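Lipid-transfer protein (PDB 6OK1) belongs to the thiolase superfamily as a lipid-transfer protein of thiolase-like fold, its precise role not established. Local coordinates at residues A[3-15]-A[232-244]. Residues are numbered along the deposited sequence; the frame is centred on the assembly and turned at random.
Sequences VLPGAAAIAGIGA and ARDLPHPPALIWG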
loop_
_atom_site.group_PDB
_atom_site.type_symbol
_atom_site.label_atom_id
_atom_site.label_comp_id
_atom_site.label_asym_id
_atom_site.label_seq_id
_atom_site.Cartn_x
_atom_site.Cartn_y
_atom_site.Cartn_z
ATOM N N VAL A 3 17.148 -18.292 5.446
ATOM C CA VAL A 3 16.298 -18.968 6.409
ATOM C C VAL A 3 15.560 -17.882 7.158
ATOM O O VAL A 3 16.172 -16.982 7.712
ATOM C CB VAL A 3 17.092 -19.856 7.385
ATOM C CG1 VAL A 3 16.164 -20.923 8.004
ATOM C CG2 VAL A 3 18.300 -20.502 6.720
ATOM N N LEU A 4 14.248 -17.947 7.156
ATOM C CA LEU A 4 13.481 -16.878 7.783
ATOM C C LEU A 4 13.197 -17.135 9.259
ATOM O O LEU A 4 13.419 -16.238 10.086
ATOM C CB LEU A 4 12.177 -16.663 7.013
ATOM C CG LEU A 4 11.211 -15.632 7.599
ATOM C CD1 LEU A 4 11.841 -14.268 7.568
ATOM C CD2 LEU A 4 9.892 -15.658 6.831
ATOM N N PRO A 5 12.691 -18.308 9.654
ATOM C CA PRO A 5 12.250 -18.455 11.044
ATOM C C PRO A 5 13.410 -18.290 12.005
ATOM O O PRO A 5 14.465 -18.912 11.848
ATOM C CB PRO A 5 11.658 -19.868 11.089
ATOM C CG PRO A 5 11.251 -20.127 9.685
ATOM C CD PRO A 5 12.339 -19.497 8.860
ATOM N N GLY A 6 13.211 -17.435 13.002
ATOM C CA GLY A 6 14.223 -17.160 13.993
ATOM C C GLY A 6 15.328 -16.234 13.547
ATOM O O GLY A 6 16.185 -15.880 14.366
ATOM N N ALA A 7 15.333 -15.813 12.282
ATOM C CA ALA A 7 16.437 -14.999 11.772
ATOM C C ALA A 7 16.380 -13.573 12.297
ATOM O O ALA A 7 17.421 -12.911 12.420
ATOM C CB ALA A 7 16.418 -14.994 10.246
ATOM N N ALA A 8 15.182 -13.069 12.578
ATOM C CA ALA A 8 14.995 -11.697 13.011
ATOM C C ALA A 8 14.260 -11.661 14.338
ATOM O O ALA A 8 13.603 -12.626 14.747
ATOM C CB ALA A 8 14.184 -10.893 11.977
ATOM N N ALA A 9 14.348 -10.515 15.000
ATOM C CA ALA A 9 13.710 -10.376 16.287
ATOM C C ALA A 9 13.229 -8.943 16.504
ATOM O O ALA A 9 13.816 -7.996 15.980
ATOM C CB ALA A 9 14.695 -10.762 17.400
ATOM N N ILE A 10 12.211 -8.791 17.347
ATOM C CA ILE A 10 11.774 -7.474 17.801
ATOM C C ILE A 10 12.586 -7.082 19.024
ATOM O O ILE A 10 12.553 -7.750 20.067
ATOM C CB ILE A 10 10.272 -7.440 18.112
ATOM C CG1 ILE A 10 9.456 -7.766 16.853
ATOM C CG2 ILE A 10 9.897 -6.052 18.657
ATOM C CD1 ILE A 10 7.970 -7.857 17.081
ATOM N N ALA A 11 13.302 -5.979 18.891
ATOM C CA ALA A 11 14.190 -5.484 19.919
ATOM C C ALA A 11 13.687 -4.222 20.578
ATOM O O ALA A 11 14.177 -3.872 21.654
ATOM C CB ALA A 11 15.573 -5.205 19.325
ATOM N N GLY A 12 12.739 -3.528 19.950
ATOM C CA GLY A 12 12.222 -2.292 20.489
ATOM C C GLY A 12 10.743 -2.154 20.229
ATOM O O GLY A 12 10.249 -2.548 19.165
ATOM N N ILE A 13 10.047 -1.597 21.220
ATOM C CA ILE A 13 8.649 -1.205 21.125
ATOM C C ILE A 13 8.515 0.231 21.615
ATOM O O ILE A 13 9.212 0.677 22.533
ATOM C CB ILE A 13 7.712 -2.152 21.915
ATOM C CG1 ILE A 13 8.022 -2.098 23.419
ATOM C CG2 ILE A 13 7.844 -3.578 21.366
ATOM C CD1 ILE A 13 7.124 -2.982 24.259
ATOM N N GLY A 14 7.597 0.958 20.995
ATOM C CA GLY A 14 7.370 2.339 21.359
ATOM C C GLY A 14 5.959 2.740 21.032
ATOM O O GLY A 14 5.408 2.337 20.002
ATOM N N ALA A 15 5.360 3.539 21.901
ATOM C CA ALA A 15 3.978 3.953 21.710
ATOM C C ALA A 15 3.780 5.348 22.275
ATOM O O ALA A 15 4.500 5.777 23.185
ATOM C CB ALA A 15 3.014 2.978 22.394
ATOM N N ALA A 232 20.034 -8.304 17.837
ATOM C CA ALA A 232 19.182 -8.114 19.002
ATOM C C ALA A 232 19.877 -8.570 20.278
ATOM O O ALA A 232 19.652 -7.995 21.344
ATOM C CB ALA A 232 17.859 -8.869 18.813
ATOM N N ARG A 233 20.718 -9.594 20.184
ATOM C CA ARG A 233 21.420 -10.102 21.362
ATOM C C ARG A 233 22.366 -9.077 21.974
ATOM O O ARG A 233 22.698 -9.192 23.159
ATOM C CB ARG A 233 22.182 -11.378 21.005
ATOM C CG ARG A 233 21.290 -12.597 20.920
ATOM C CD ARG A 233 21.933 -13.692 20.106
ATOM N NE ARG A 233 21.055 -14.858 20.026
ATOM C CZ ARG A 233 21.198 -15.829 19.136
ATOM N NH1 ARG A 233 22.186 -15.781 18.260
ATOM N NH2 ARG A 233 20.352 -16.854 19.133
ATOM N N ASP A 234 22.804 -8.080 21.211
ATOM C CA ASP A 234 23.638 -7.010 21.744
ATOM C C ASP A 234 22.850 -5.777 22.157
ATOM O O ASP A 234 23.442 -4.817 22.652
ATOM C CB ASP A 234 24.711 -6.632 20.718
ATOM C CG ASP A 234 25.727 -7.752 20.492
ATOM O OD1 ASP A 234 25.959 -8.585 21.389
ATOM O OD2 ASP A 234 26.308 -7.810 19.405
ATOM N N LEU A 235 21.540 -5.782 22.000
ATOM C CA LEU A 235 20.701 -4.663 22.387
ATOM C C LEU A 235 20.137 -4.878 23.797
ATOM O O LEU A 235 20.333 -5.933 24.405
ATOM C CB LEU A 235 19.597 -4.487 21.329
ATOM C CG LEU A 235 20.203 -4.190 19.954
ATOM C CD1 LEU A 235 19.108 -3.964 18.879
ATOM C CD2 LEU A 235 21.142 -2.973 19.978
ATOM N N PRO A 236 19.415 -3.888 24.349
ATOM C CA PRO A 236 19.118 -3.908 25.800
ATOM C C PRO A 236 18.168 -4.989 26.289
ATOM O O PRO A 236 18.337 -5.473 27.418
ATOM C CB PRO A 236 18.504 -2.518 26.039
ATOM C CG PRO A 236 19.064 -1.669 25.010
ATOM C CD PRO A 236 19.181 -2.552 23.779
ATOM N N HIS A 237 17.128 -5.344 25.515
ATOM C CA HIS A 237 16.079 -6.226 26.013
ATOM C C HIS A 237 16.321 -7.672 25.601
ATOM O O HIS A 237 17.002 -7.951 24.607
ATOM C CB HIS A 237 14.709 -5.780 25.467
ATOM C CG HIS A 237 14.262 -4.446 25.969
ATOM N ND1 HIS A 237 13.706 -4.270 27.220
ATOM C CD2 HIS A 237 14.275 -3.224 25.385
ATOM C CE1 HIS A 237 13.392 -2.993 27.381
ATOM N NE2 HIS A 237 13.731 -2.337 26.285
ATOM N N PRO A 238 15.734 -8.621 26.317
ATOM C CA PRO A 238 15.621 -9.973 25.778
ATOM C C PRO A 238 14.999 -9.910 24.399
ATOM O O PRO A 238 13.953 -9.258 24.229
ATOM C CB PRO A 238 14.695 -10.684 26.778
ATOM C CG PRO A 238 14.754 -9.853 28.035
ATOM C CD PRO A 238 14.987 -8.450 27.574
ATOM N N PRO A 239 15.629 -10.496 23.375
ATOM C CA PRO A 239 15.041 -10.451 22.030
ATOM C C PRO A 239 13.759 -11.258 21.969
ATOM O O PRO A 239 13.647 -12.327 22.578
ATOM C CB PRO A 239 16.124 -11.062 21.139
ATOM C CG PRO A 239 17.394 -10.961 21.947
ATOM C CD PRO A 239 16.988 -11.074 23.373
ATOM N N ALA A 240 12.784 -10.740 21.213
ATOM C CA ALA A 240 11.544 -11.451 20.947
ATOM C C ALA A 240 11.713 -12.008 19.538
ATOM O O ALA A 240 11.524 -11.300 18.556
ATOM C CB ALA A 240 10.335 -10.527 21.070
ATOM N N LEU A 241 12.146 -13.260 19.436
ATOM C CA LEU A 241 12.494 -13.792 18.134
ATOM C C LEU A 241 11.232 -14.028 17.328
ATOM O O LEU A 241 10.210 -14.474 17.859
ATOM C CB LEU A 241 13.254 -15.112 18.274
ATOM C CG LEU A 241 14.780 -15.008 18.391
ATOM C CD1 LEU A 241 15.187 -14.245 19.635
ATOM C CD2 LEU A 241 15.361 -16.411 18.405
ATOM N N ILE A 242 11.332 -13.773 16.034
ATOM C CA ILE A 242 10.227 -13.984 15.114
ATOM C C ILE A 242 10.393 -15.407 14.578
ATOM O O ILE A 242 11.031 -15.647 13.549
ATOM C CB ILE A 242 10.201 -12.920 14.020
ATOM C CG1 ILE A 242 10.014 -11.541 14.670
ATOM C CG2 ILE A 242 9.080 -13.175 13.070
ATOM C CD1 ILE A 242 10.456 -10.373 13.784
ATOM N N TRP A 243 9.783 -16.356 15.289
ATOM C CA TRP A 243 9.827 -17.766 14.910
ATOM C C TRP A 243 8.804 -18.131 13.850
ATOM O O TRP A 243 9.029 -19.070 13.074
ATOM C CB TRP A 243 9.601 -18.653 16.125
ATOM C CG TRP A 243 10.853 -18.809 16.908
ATOM C CD1 TRP A 243 11.075 -18.399 18.175
ATOM C CD2 TRP A 243 12.088 -19.385 16.442
ATOM N NE1 TRP A 243 12.369 -18.714 18.565
ATOM C CE2 TRP A 243 13.010 -19.313 17.513
ATOM C CE3 TRP A 243 12.494 -19.966 15.242
ATOM C CZ2 TRP A 243 14.306 -19.786 17.407
ATOM C CZ3 TRP A 243 13.795 -20.450 15.144
ATOM C CH2 TRP A 243 14.682 -20.346 16.218
ATOM N N GLY A 244 7.683 -17.428 13.821
ATOM C CA GLY A 244 6.732 -17.562 12.746
ATOM C C GLY A 244 6.215 -16.198 12.352
ATOM O O GLY A 244 5.998 -15.328 13.204
HETATM O O HOH W 1 12.550 -14.114 11.729
HETATM O O HOH W 2 12.727 -7.236 22.811
HETATM O O HOH W 3 16.513 -4.574 22.731
#
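A9 and L241 form a non-hydrogen-bonded pair and I10 and A240 a hydrogen-bonded pair where strands 8-15 and 240-244 run antiparallel, their axes at 147° and 4.4 Å apart at the closest. The two kinds of pair alternate along any regular antiparallel pairing, here between segments far apart in the chain. Amide N of I10 donates to O of A240 (2.9 Å) and A240 N returns a longer bond to I10 O, while I242 N reaches A8 O. Just before the strand begins, G6 N binds I242 O (2.9 Å) from well above the carbonyl plane. One water donates to L4 O and I242 O and accepts from A8 N, tying loop, strand start and partner strand together; others bridge I10 O to P238 O and A11 O to H237 N.

CA of G6 lies 3.4 Å above the six-membered ring of W243, a CH-pi contact displaced toward the ring's rim, and P5 CB rests against W243 O at 3.4 Å. The methyl of A9 packs on A232 CB, P239 CB and L241 CD1; A11 CB meets L235 CD1 at 3.8 Å. With CG1 anti to the carbonyl carbon (chi1 -61°), the I242 branch is carried over A8 O, and its CD1 meets I10 CG1 at 4.1 Å, the two side chains crossing roughly at right angles.

This is strand pairing inside the central mixed sheet of a thiolase-like fold, joining the first strand of the chain to strand 240-248. Strand 219-228 flanks 8-15 on its other edge, helix 348-359 covers I10, and helix 86-98 receives A8 and I242.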